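Mitogen-activated protein kinase kinase kinase 7 interacting protein 1 (Anopheles gambiae, PDB 2IRM) probably acts as a PP2C-fold adapter that binds the kinase TAK1 and triggers its autophosphorylation, leading to JNK and NF-kappa-B activation. Local coordinates at residues R176-C180 against N294-V298; M300-E304 against S317-I322; H326-Y330 against T341-R345. One frame throughout, in Å; residues are numbered along the deposited sequence.

Contact 1: R176-C180 against N294-V298; sequences RALLC and NRELV
The R176 guanidinium and the N294 amide meet with their planes 81° apart. The amide oxygen OD1 lies at the edge of the guanidinium, close to its plane. It takes a hydrogen bond from R176 NH1, with 2.7 Å between NH1 and OD1. The bond is bent, with an N-H...O angle of 141°, and the donor is tilted from the carbonyl plane. R176 NE turns to another partner and forms a salt bridge with D196. The guanidinium is thus gripped from two of its nitrogens, which should limit its rotation.

The R176 chain is extended as far as CD and then turns at the CG-CD bond, which brings the guanidinium round to the helix. The rest is van der Waals packing, in which L178 CD2 lies against the N294 amide, 3.9 Å from N294 CG. L178 CD1 is 3.7 Å from N294 CB. L178 CD1 is also near L297 CD2 (4.3 Å) and V298 CG2 (4.2 Å), so one methyl is shared by three residues of the helix. Further along the strand, C180 SG meets both methyls of V298, 4.0 Å from V298 CG2.

R176, L178 and C180, every second residue of the strand, point their CB toward the helix. Q192 and M274, from the two flanking strands 189-192 and 268-274, help to line the same surface. All six touching residues are buried. Helix 292-304 lies over strand 176-181, with a crossing angle of -59° between the short segments. This is helix-on-sheet packing, as in the PP2C fold, where helices cover the outer faces of a two-sheet beta sandwich.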
ATOM      1  N   ARG A 176       0.482   0.892  -4.723  1.00 47.30           N
ATOM      2  CA  ARG A 176       0.869   1.392  -6.042  1.00 47.26           C
ATOM      3  C   ARG A 176      -0.295   1.854  -6.912  1.00 47.18           C
ATOM      4  O   ARG A 176      -1.400   1.324  -6.816  1.00 47.15           O
ATOM      5  CB  ARG A 176       1.676   0.319  -6.778  1.00 47.41           C
ATOM      6  CG  ARG A 176       2.522   0.819  -7.946  1.00 47.18           C
ATOM      7  CD  ARG A 176       3.248  -0.337  -8.603  1.00 47.31           C
ATOM      8  NE  ARG A 176       4.125  -1.059  -7.679  1.00 47.06           N
ATOM      9  CZ  ARG A 176       4.588  -2.286  -7.902  1.00 47.09           C
ATOM     10  NH1 ARG A 176       4.253  -2.924  -9.019  1.00 46.67           N
ATOM     11  NH2 ARG A 176       5.384  -2.879  -7.017  1.00 46.71           N
ATOM     12  N   ALA A 177      -0.012   2.824  -7.782  1.00 47.20           N
ATOM     13  CA  ALA A 177      -0.985   3.393  -8.707  1.00 47.26           C
ATOM     14  C   ALA A 177      -0.516   3.351 -10.170  1.00 47.48           C
ATOM     15  O   ALA A 177       0.577   3.829 -10.513  1.00 47.38           O
ATOM     16  CB  ALA A 177      -1.296   4.815  -8.302  1.00 47.30           C
ATOM     17  N   LEU A 178      -1.364   2.785 -11.026  1.00 47.76           N
ATOM     18  CA  LEU A 178      -1.091   2.686 -12.459  1.00 48.05           C
ATOM     19  C   LEU A 178      -2.153   3.392 -13.288  1.00 48.67           C
ATOM     20  O   LEU A 178      -3.353   3.245 -13.029  1.00 49.02           O
ATOM     21  CB  LEU A 178      -1.023   1.220 -12.893  1.00 47.71           C
ATOM     22  CG  LEU A 178      -0.057   0.263 -12.191  1.00 47.12           C
ATOM     23  CD1 LEU A 178      -0.033  -1.093 -12.874  1.00 45.75           C
ATOM     24  CD2 LEU A 178       1.355   0.840 -12.079  1.00 47.61           C
ATOM     25  N   LEU A 179      -1.710   4.158 -14.281  1.00 49.37           N
ATOM     26  CA  LEU A 179      -2.616   4.720 -15.278  1.00 50.18           C
ATOM     27  C   LEU A 179      -2.440   3.995 -16.597  1.00 51.02           C
ATOM     28  O   LEU A 179      -1.317   3.792 -17.074  1.00 51.28           O
ATOM     29  CB  LEU A 179      -2.379   6.217 -15.474  1.00 49.96           C
ATOM     30  CG  LEU A 179      -3.503   7.099 -16.048  1.00 50.12           C
ATOM     31  CD1 LEU A 179      -3.596   6.998 -17.558  1.00 51.28           C
ATOM     32  CD2 LEU A 179      -4.871   6.827 -15.429  1.00 50.36           C
ATOM     33  N   CYS A 180      -3.556   3.601 -17.191  1.00 51.89           N
ATOM     34  CA  CYS A 180      -3.513   2.957 -18.483  1.00 52.92           C
ATOM     35  C   CYS A 180      -3.975   3.933 -19.534  1.00 53.50           C
ATOM     36  O   CYS A 180      -5.137   4.356 -19.548  1.00 53.72           O
ATOM     37  CB  CYS A 180      -4.367   1.697 -18.489  1.00 52.90           C
ATOM     38  SG  CYS A 180      -3.875   0.552 -17.201  1.00 54.00           S
ATOM     39  N   ASN A 294       3.682  -5.017 -13.269  1.00 55.04           N
ATOM     40  CA  ASN A 294       2.629  -4.130 -13.762  1.00 54.70           C
ATOM     41  C   ASN A 294       2.081  -4.602 -15.101  1.00 54.66           C
ATOM     42  O   ASN A 294       0.901  -4.924 -15.211  1.00 54.75           O
ATOM     43  CB  ASN A 294       3.132  -2.691 -13.913  1.00 54.61           C
ATOM     44  CG  ASN A 294       3.772  -2.143 -12.650  1.00 54.79           C
ATOM     45  OD1 ASN A 294       3.327  -2.400 -11.526  1.00 53.33           O
ATOM     46  ND2 ASN A 294       4.824  -1.357 -12.836  1.00 55.67           N
ATOM     47  N   ARG A 295       2.942  -4.651 -16.114  1.00 54.60           N
ATOM     48  CA  ARG A 295       2.539  -5.063 -17.453  1.00 54.56           C
ATOM     49  C   ARG A 295       1.740  -6.361 -17.423  1.00 54.53           C
ATOM     50  O   ARG A 295       0.734  -6.489 -18.127  1.00 54.53           O
ATOM     51  CB  ARG A 295       3.757  -5.201 -18.378  1.00 54.63           C
ATOM     52  CG  ARG A 295       4.257  -3.886 -18.986  1.00 55.02           C
ATOM     53  CD  ARG A 295       3.339  -3.335 -20.097  1.00 55.46           C
ATOM     54  NE  ARG A 295       3.206  -4.253 -21.231  1.00 56.49           N
ATOM     55  CZ  ARG A 295       2.054  -4.749 -21.690  1.00 56.87           C
ATOM     56  NH1 ARG A 295       0.892  -4.408 -21.130  1.00 56.81           N
ATOM     57  NH2 ARG A 295       2.065  -5.585 -22.728  1.00 56.54           N
ATOM     58  N   GLU A 296       2.175  -7.309 -16.594  1.00 54.41           N
ATOM     59  CA  GLU A 296       1.505  -8.603 -16.501  1.00 54.39           C
ATOM     60  C   GLU A 296       0.184  -8.531 -15.744  1.00 54.23           C
ATOM     61  O   GLU A 296      -0.694  -9.364 -15.951  1.00 54.27           O
ATOM     62  CB  GLU A 296       2.426  -9.672 -15.903  1.00 54.45           C
ATOM     63  CG  GLU A 296       3.480 -10.208 -16.883  1.00 55.17           C
ATOM     64  CD  GLU A 296       2.883 -10.824 -18.153  1.00 56.09           C
ATOM     65  OE1 GLU A 296       1.939 -11.642 -18.062  1.00 56.54           O
ATOM     66  OE2 GLU A 296       3.370 -10.491 -19.252  1.00 56.55           O
ATOM     67  N   LEU A 297       0.043  -7.531 -14.879  1.00 54.01           N
ATOM     68  CA  LEU A 297      -1.233  -7.265 -14.223  1.00 53.83           C
ATOM     69  C   LEU A 297      -2.214  -6.636 -15.207  1.00 53.98           C
ATOM     70  O   LEU A 297      -3.388  -6.990 -15.228  1.00 54.16           O
ATOM     71  CB  LEU A 297      -1.033  -6.353 -13.013  1.00 53.66           C
ATOM     72  CG  LEU A 297      -2.262  -5.857 -12.247  1.00 53.61           C
ATOM     73  CD1 LEU A 297      -2.911  -6.965 -11.435  1.00 53.27           C
ATOM     74  CD2 LEU A 297      -1.877  -4.706 -11.345  1.00 53.60           C
ATOM     75  N   VAL A 298      -1.722  -5.710 -16.023  1.00 54.12           N
ATOM     76  CA  VAL A 298      -2.540  -5.018 -17.020  1.00 54.16           C
ATOM     77  C   VAL A 298      -2.728  -5.744 -18.361  1.00 54.53           C
ATOM     78  O   VAL A 298      -3.524  -5.300 -19.190  1.00 54.49           O
ATOM     79  CB  VAL A 298      -1.852  -3.724 -17.504  1.00 54.06           C
ATOM     80  CG1 VAL A 298      -2.605  -3.099 -18.666  1.00 53.87           C
ATOM     81  CG2 VAL A 298      -1.744  -2.740 -16.353  1.00 53.72           C
TER

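Contact 2: M300-E304 against S317-I322; sequences MISEE and SVVHRI
S317 starts the contact by placing its CB 3.7 Å from CD of the E304 carboxylate. One residue on, V318 packs on I301 through their methyls, with CG2 of V318 3.4 Å from CG2 of I301. V318 CG2 also lies near the CB of E304.

R321, one turn further, reaches across to the first helix and runs past M300 the opposite way, its side chain bent at chi2 and chi3. CG of M300 sits over the centre of one guanidinium face, 3.6 Å above the plane. Two carboxylates come to the guanidinium edge. E304 OE2 is 3.6 Å from R321 NH2, and E303 OE2 is 3.8 Å from the same NH2. Both salt bridges are long. The E303 carboxylate is turned 32° from the guanidinium plane and that of E304 80°. I322 closes the series where its CG1 meets M300 CE at 3.6 Å.

The N-to-C directions of the two segments are 134° apart, closer to antiparallel than to parallel. Beneath them, I301 rests on F270 and V272 of strand 268-274, and V318 on L350 of strand 344-354, so both helices pack against one sheet. I322 turns to L278 and I285 of helix 276-285.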
ATOM      1  N   MET A 300      -3.252  -8.953 -17.886  1.00 55.97           N
ATOM      2  CA  MET A 300      -4.196  -9.832 -17.206  1.00 56.38           C
ATOM      3  C   MET A 300      -5.593  -9.224 -17.109  1.00 56.52           C
ATOM      4  O   MET A 300      -6.585  -9.922 -17.331  1.00 56.71           O
ATOM      5  CB  MET A 300      -3.667 -10.174 -15.817  1.00 56.41           C
ATOM      6  CG  MET A 300      -4.249 -11.422 -15.194  1.00 56.59           C
ATOM      7  SD  MET A 300      -3.005 -12.378 -14.288  1.00 56.82           S
ATOM      8  CE  MET A 300      -1.997 -11.106 -13.523  1.00 56.17           C
ATOM      9  N   ILE A 301      -5.677  -7.934 -16.790  1.00 56.61           N
ATOM     10  CA  ILE A 301      -6.980  -7.272 -16.729  1.00 57.00           C
ATOM     11  C   ILE A 301      -7.535  -6.959 -18.116  1.00 57.15           C
ATOM     12  O   ILE A 301      -8.730  -7.114 -18.349  1.00 57.18           O
ATOM     13  CB  ILE A 301      -7.007  -6.009 -15.813  1.00 57.04           C
ATOM     14  CG1 ILE A 301      -6.189  -4.854 -16.398  1.00 57.28           C
ATOM     15  CG2 ILE A 301      -6.545  -6.342 -14.392  1.00 57.52           C
ATOM     16  CD1 ILE A 301      -5.894  -3.745 -15.395  1.00 57.13           C
ATOM     17  N   SER A 302      -6.672  -6.536 -19.039  1.00 57.31           N
ATOM     18  CA  SER A 302      -7.119  -6.186 -20.390  1.00 57.45           C
ATOM     19  C   SER A 302      -7.644  -7.404 -21.138  1.00 57.45           C
ATOM     20  O   SER A 302      -8.416  -7.265 -22.088  1.00 57.61           O
ATOM     21  CB  SER A 302      -6.009  -5.501 -21.193  1.00 57.56           C
ATOM     22  OG  SER A 302      -5.098  -6.443 -21.738  1.00 57.96           O
ATOM     23  N   GLU A 303      -7.214  -8.590 -20.710  1.00 57.44           N
ATOM     24  CA  GLU A 303      -7.767  -9.844 -21.219  1.00 57.48           C
ATOM     25  C   GLU A 303      -9.113 -10.123 -20.557  1.00 57.58           C
ATOM     26  O   GLU A 303      -9.970 -10.808 -21.125  1.00 57.51           O
ATOM     27  CB  GLU A 303      -6.804 -11.014 -20.988  1.00 57.37           C
ATOM     28  CG  GLU A 303      -5.660 -11.078 -21.990  1.00 57.25           C
ATOM     29  CD  GLU A 303      -4.686 -12.214 -21.723  1.00 57.42           C
ATOM     30  OE1 GLU A 303      -4.231 -12.836 -22.701  1.00 57.93           O
ATOM     31  OE2 GLU A 303      -4.365 -12.489 -20.548  1.00 57.52           O
ATOM     32  N   GLU A 304      -9.297  -9.569 -19.360  1.00 57.56           N
ATOM     33  CA  GLU A 304     -10.506  -9.809 -18.577  1.00 57.58           C
ATOM     34  C   GLU A 304     -11.721  -8.962 -18.996  1.00 57.51           C
ATOM     35  O   GLU A 304     -12.861  -9.417 -18.852  1.00 57.43           O
ATOM     36  CB  GLU A 304     -10.208  -9.654 -17.080  1.00 57.60           C
ATOM     37  CG  GLU A 304     -11.153 -10.424 -16.161  1.00 57.85           C
ATOM     38  CD  GLU A 304     -11.114 -11.923 -16.398  1.00 57.98           C
ATOM     39  OE1 GLU A 304     -12.186 -12.511 -16.650  1.00 58.09           O
ATOM     40  OE2 GLU A 304     -10.012 -12.511 -16.339  1.00 58.14           O
ATOM     41  N   SER A 317     -11.709 -11.483 -10.679  1.00 45.39           N
ATOM     42  CA  SER A 317     -11.190 -12.582 -11.487  1.00 44.75           C
ATOM     43  C   SER A 317      -9.671 -12.464 -11.599  1.00 44.32           C
ATOM     44  O   SER A 317      -8.947 -13.459 -11.517  1.00 44.28           O
ATOM     45  CB  SER A 317     -11.844 -12.579 -12.871  1.00 44.67           C
ATOM     46  OG  SER A 317     -11.733 -13.843 -13.499  1.00 44.72           O
ATOM     47  N   VAL A 318      -9.199 -11.232 -11.765  1.00 43.72           N
ATOM     48  CA  VAL A 318      -7.776 -10.959 -11.901  1.00 43.16           C
ATOM     49  C   VAL A 318      -7.047 -11.274 -10.603  1.00 42.84           C
ATOM     50  O   VAL A 318      -6.022 -11.965 -10.610  1.00 42.71           O
ATOM     51  CB  VAL A 318      -7.529  -9.507 -12.332  1.00 43.12           C
ATOM     52  CG1 VAL A 318      -6.061  -9.135 -12.159  1.00 43.09           C
ATOM     53  CG2 VAL A 318      -7.976  -9.315 -13.778  1.00 42.84           C
ATOM     54  N   VAL A 319      -7.586 -10.776  -9.495  1.00 42.42           N
ATOM     55  CA  VAL A 319      -7.053 -11.098  -8.183  1.00 42.08           C
ATOM     56  C   VAL A 319      -7.008 -12.611  -8.010  1.00 41.98           C
ATOM     57  O   VAL A 319      -5.972 -13.174  -7.658  1.00 41.84           O
ATOM     58  CB  VAL A 319      -7.868 -10.437  -7.059  1.00 41.92           C
ATOM     59  CG1 VAL A 319      -7.639 -11.138  -5.728  1.00 41.96           C
ATOM     60  CG2 VAL A 319      -7.494  -8.981  -6.951  1.00 41.50           C
ATOM     61  N   HIS A 320      -8.120 -13.270  -8.301  1.00 41.96           N
ATOM     62  CA  HIS A 320      -8.206 -14.701  -8.081  1.00 42.18           C
ATOM     63  C   HIS A 320      -7.181 -15.496  -8.899  1.00 42.00           C
ATOM     64  O   HIS A 320      -6.701 -16.537  -8.445  1.00 42.12           O
ATOM     65  CB  HIS A 320      -9.627 -15.209  -8.307  1.00 42.25           C
ATOM     66  CG  HIS A 320      -9.830 -16.620  -7.861  1.00 43.46           C
ATOM     67  ND1 HIS A 320     -10.494 -17.557  -8.625  1.00 44.43           N
ATOM     68  CD2 HIS A 320      -9.428 -17.265  -6.739  1.00 44.36           C
ATOM     69  CE1 HIS A 320     -10.513 -18.712  -7.985  1.00 44.62           C
ATOM     70  NE2 HIS A 320      -9.868 -18.564  -6.841  1.00 45.32           N
ATOM     71  N   ARG A 321      -6.836 -15.002 -10.089  1.00 41.77           N
ATOM     72  CA  ARG A 321      -5.768 -15.609 -10.886  1.00 41.43           C
ATOM     73  C   ARG A 321      -4.457 -15.554 -10.121  1.00 41.35           C
ATOM     74  O   ARG A 321      -3.863 -16.589  -9.821  1.00 41.34           O
ATOM     75  CB  ARG A 321      -5.576 -14.877 -12.212  1.00 41.37           C
ATOM     76  CG  ARG A 321      -6.602 -15.150 -13.282  1.00 41.14           C
ATOM     77  CD  ARG A 321      -5.893 -15.164 -14.618  1.00 41.23           C
ATOM     78  NE  ARG A 321      -6.554 -14.345 -15.629  1.00 41.49           N
ATOM     79  CZ  ARG A 321      -6.045 -14.084 -16.830  1.00 41.80           C
ATOM     80  NH1 ARG A 321      -4.861 -14.574 -17.184  1.00 41.50           N
ATOM     81  NH2 ARG A 321      -6.722 -13.326 -17.686  1.00 42.09           N
ATOM     82  N   ILE A 322      -4.033 -14.334  -9.800  1.00 41.22           N
ATOM     83  CA  ILE A 322      -2.742 -14.068  -9.186  1.00 41.17           C
ATOM     84  C   ILE A 322      -2.503 -14.887  -7.934  1.00 41.42           C
ATOM     85  O   ILE A 322      -1.468 -15.526  -7.809  1.00 41.61           O
ATOM     86  CB  ILE A 322      -2.600 -12.597  -8.805  1.00 41.03           C
ATOM     87  CG1 ILE A 322      -2.612 -11.718 -10.044  1.00 41.17           C
ATOM     88  CG2 ILE A 322      -1.318 -12.367  -8.036  1.00 40.96           C
ATOM     89  CD1 ILE A 322      -2.872 -10.255  -9.725  1.00 41.91           C
TER

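Contact 3: H326-Y330 against T341-R345; sequences HHDTY and TFNSR
F342 is the side chain that H326, T329 and Y330 close around, and this is the dense part of the contact. With chi1 at 53°, CG of F342 is flanked by both the backbone N and C, which turns the ring to the helix. The H326 and F342 rings meet obliquely, with centroids 4.5 Å apart and planes at 37°. F342 CE1 lies over one face of the imidazole, offset toward the rim. T329 reaches the F342 ring at its edge, in plane, with CG2 3.6 Å from CZ. Y330 adds its CB, 3.5 Å from F342 CE1. At the edge of the imidazole, near its plane, H326 CE1 is 3.2 Å from the carbonyl O of S344.

The other side is looser. The Y330 ring has F342 O at its edge, 3.7 Å from Y330 CD2, while N343 CA is 4.2 Å from Y330 CE2. N343 is exposed, and its amide extends off the helix. T329 is partly exposed at the border, with its OG1 turned back to A325 O of its own helix.

The direct contact is largely aromatic and apolar, apart from the H326 CE1 edge facing S344 O, and includes no hydrogen bond. Several polar atoms are bonded to third parties: H326 ND1 to Y25 OH, H326 NE2 to E284 OE1, and S344 OG to R280. The imidazole is therefore fixed at both nitrogens while its face packs on F342. E284 may favour a proton on NE2, while R345 nearby would tend to work against a second one.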
ATOM      1  N   HIS A 326       0.274 -17.362  -7.492  1.00 42.94           N
ATOM      2  CA  HIS A 326       1.221 -17.192  -6.398  1.00 43.08           C
ATOM      3  C   HIS A 326       1.430 -18.501  -5.650  1.00 42.94           C
ATOM      4  O   HIS A 326       2.566 -18.892  -5.398  1.00 43.17           O
ATOM      5  CB  HIS A 326       0.750 -16.084  -5.442  1.00 43.24           C
ATOM      6  CG  HIS A 326       1.791 -15.640  -4.458  1.00 43.83           C
ATOM      7  ND1 HIS A 326       1.809 -16.066  -3.147  1.00 44.19           N
ATOM      8  CD2 HIS A 326       2.845 -14.798  -4.591  1.00 44.32           C
ATOM      9  CE1 HIS A 326       2.827 -15.507  -2.518  1.00 44.64           C
ATOM     10  NE2 HIS A 326       3.473 -14.735  -3.371  1.00 44.13           N
ATOM     11  N   HIS A 327       0.343 -19.182  -5.307  1.00 42.78           N
ATOM     12  CA  HIS A 327       0.450 -20.415  -4.544  1.00 42.76           C
ATOM     13  C   HIS A 327       0.933 -21.578  -5.416  1.00 43.14           C
ATOM     14  O   HIS A 327       1.458 -22.566  -4.899  1.00 43.28           O
ATOM     15  CB  HIS A 327      -0.869 -20.740  -3.843  1.00 42.59           C
ATOM     16  CG  HIS A 327      -0.808 -21.955  -2.969  1.00 41.80           C
ATOM     17  ND1 HIS A 327      -1.187 -23.207  -3.406  1.00 40.49           N
ATOM     18  CD2 HIS A 327      -0.410 -22.110  -1.684  1.00 41.00           C
ATOM     19  CE1 HIS A 327      -1.035 -24.078  -2.424  1.00 40.16           C
ATOM     20  NE2 HIS A 327      -0.560 -23.440  -1.369  1.00 40.24           N
ATOM     21  N   ASP A 328       0.770 -21.457  -6.733  1.00 43.48           N
ATOM     22  CA  ASP A 328       1.363 -22.423  -7.663  1.00 43.79           C
ATOM     23  C   ASP A 328       2.869 -22.244  -7.719  1.00 44.00           C
ATOM     24  O   ASP A 328       3.605 -23.224  -7.735  1.00 43.95           O
ATOM     25  CB  ASP A 328       0.786 -22.286  -9.073  1.00 43.78           C
ATOM     26  CG  ASP A 328      -0.648 -22.758  -9.167  1.00 43.56           C
ATOM     27  OD1 ASP A 328      -1.071 -23.568  -8.315  1.00 43.51           O
ATOM     28  OD2 ASP A 328      -1.352 -22.312 -10.098  1.00 42.96           O
ATOM     29  N   THR A 329       3.312 -20.988  -7.753  1.00 44.20           N
ATOM     30  CA  THR A 329       4.732 -20.662  -7.741  1.00 44.55           C
ATOM     31  C   THR A 329       5.368 -21.186  -6.459  1.00 44.97           C
ATOM     32  O   THR A 329       6.470 -21.736  -6.497  1.00 45.13           O
ATOM     33  CB  THR A 329       4.966 -19.149  -7.892  1.00 44.47           C
ATOM     34  OG1 THR A 329       4.368 -18.698  -9.111  1.00 44.53           O
ATOM     35  CG2 THR A 329       6.447 -18.818  -7.932  1.00 44.39           C
ATOM     36  N   TYR A 330       4.666 -21.035  -5.338  1.00 45.46           N
ATOM     37  CA  TYR A 330       5.098 -21.632  -4.073  1.00 46.08           C
ATOM     38  C   TYR A 330       5.112 -23.161  -4.145  1.00 46.66           C
ATOM     39  O   TYR A 330       6.096 -23.797  -3.768  1.00 46.52           O
ATOM     40  CB  TYR A 330       4.224 -21.159  -2.900  1.00 45.78           C
ATOM     41  CG  TYR A 330       4.365 -21.992  -1.634  1.00 45.49           C
ATOM     42  CD1 TYR A 330       3.424 -22.971  -1.314  1.00 45.69           C
ATOM     43  CD2 TYR A 330       5.435 -21.802  -0.759  1.00 45.03           C
ATOM     44  CE1 TYR A 330       3.544 -23.738  -0.155  1.00 45.52           C
ATOM     45  CE2 TYR A 330       5.562 -22.568   0.403  1.00 44.74           C
ATOM     46  CZ  TYR A 330       4.613 -23.532   0.695  1.00 45.06           C
ATOM     47  OH  TYR A 330       4.721 -24.289   1.836  1.00 44.98           O
ATOM     48  N   THR A 341      11.413 -19.101  -1.087  1.00 53.16           N
ATOM     49  CA  THR A 341      11.625 -17.728  -0.638  1.00 52.83           C
ATOM     50  C   THR A 341      10.416 -17.241   0.195  1.00 52.39           C
ATOM     51  O   THR A 341      10.533 -17.038   1.403  1.00 52.60           O
ATOM     52  CB  THR A 341      11.965 -16.756  -1.818  1.00 52.96           C
ATOM     53  OG1 THR A 341      10.803 -16.012  -2.212  1.00 53.26           O
ATOM     54  CG2 THR A 341      12.542 -17.510  -3.023  1.00 52.52           C
ATOM     55  N   PHE A 342       9.263 -17.085  -0.449  1.00 51.57           N
ATOM     56  CA  PHE A 342       8.025 -16.709   0.234  1.00 50.76           C
ATOM     57  C   PHE A 342       7.298 -17.949   0.746  1.00 50.28           C
ATOM     58  O   PHE A 342       7.615 -19.076   0.353  1.00 50.25           O
ATOM     59  CB  PHE A 342       7.114 -15.911  -0.708  1.00 50.77           C
ATOM     60  CG  PHE A 342       6.856 -16.593  -2.025  1.00 50.48           C
ATOM     61  CD1 PHE A 342       5.684 -17.304  -2.231  1.00 51.16           C
ATOM     62  CD2 PHE A 342       7.791 -16.533  -3.055  1.00 49.83           C
ATOM     63  CE1 PHE A 342       5.446 -17.945  -3.449  1.00 51.16           C
ATOM     64  CE2 PHE A 342       7.566 -17.161  -4.267  1.00 49.42           C
ATOM     65  CZ  PHE A 342       6.392 -17.870  -4.467  1.00 50.30           C
ATOM     66  N   ASN A 343       6.317 -17.733   1.617  1.00 49.50           N
ATOM     67  CA  ASN A 343       5.534 -18.818   2.194  1.00 48.75           C
ATOM     68  C   ASN A 343       4.189 -18.309   2.701  1.00 48.46           C
ATOM     69  O   ASN A 343       3.467 -19.010   3.417  1.00 48.36           O
ATOM     70  CB  ASN A 343       6.314 -19.491   3.325  1.00 48.62           C
ATOM     71  CG  ASN A 343       6.392 -18.639   4.575  1.00 48.61           C
ATOM     72  OD1 ASN A 343       6.266 -19.151   5.682  1.00 48.28           O
ATOM     73  ND2 ASN A 343       6.596 -17.332   4.408  1.00 49.67           N
ATOM     74  N   SER A 344       3.864 -17.076   2.329  1.00 48.08           N
ATOM     75  CA  SER A 344       2.639 -16.445   2.782  1.00 47.60           C
ATOM     76  C   SER A 344       2.085 -15.460   1.767  1.00 47.36           C
ATOM     77  O   SER A 344       2.663 -15.218   0.708  1.00 47.02           O
ATOM     78  CB  SER A 344       2.861 -15.741   4.130  1.00 47.81           C
ATOM     79  OG  SER A 344       3.481 -14.472   3.974  1.00 47.49           O
ATOM     80  N   ARG A 345       0.949 -14.891   2.129  1.00 47.47           N
ATOM     81  CA  ARG A 345       0.240 -13.928   1.317  1.00 47.47           C
ATOM     82  C   ARG A 345      -0.311 -12.875   2.265  1.00 47.51           C
ATOM     83  O   ARG A 345      -0.847 -13.199   3.337  1.00 47.20           O
ATOM     84  CB  ARG A 345      -0.907 -14.629   0.583  1.00 47.52           C
ATOM     85  CG  ARG A 345      -1.671 -13.769  -0.403  1.00 46.81           C
ATOM     86  CD  ARG A 345      -3.135 -14.159  -0.413  1.00 45.01           C
ATOM     87  NE  ARG A 345      -3.374 -15.363  -1.191  1.00 44.14           N
ATOM     88  CZ  ARG A 345      -4.551 -15.974  -1.283  1.00 44.29           C
ATOM     89  NH1 ARG A 345      -4.666 -17.067  -2.022  1.00 44.18           N
ATOM     90  NH2 ARG A 345      -5.612 -15.506  -0.636  1.00 43.62           N
TER

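Contacts 1 and 2 share helix 292-304, and contacts 2 and 3 share helix 311-334. Contacts 1 and 3 reach the same sheet without touching. Contact 1 is fully buried and lies deepest, about 14 Å from the chain centre. The centres of the other two are about 19 Å away, both partly buried. Contacts 1 and 2 meet directly: L297 CD1 packs 3.7 Å from I322 CD1. Contacts 2 and 3 adjoin only in sequence. Contact 1 joins helix to strand, contact 2 helix to helix, and contact 3 helix to the start of strand 344-354. An arginine bonds a neutral amide in contact 1 but forms only long salt bridges in contact 2. Contact 3 relies on rings.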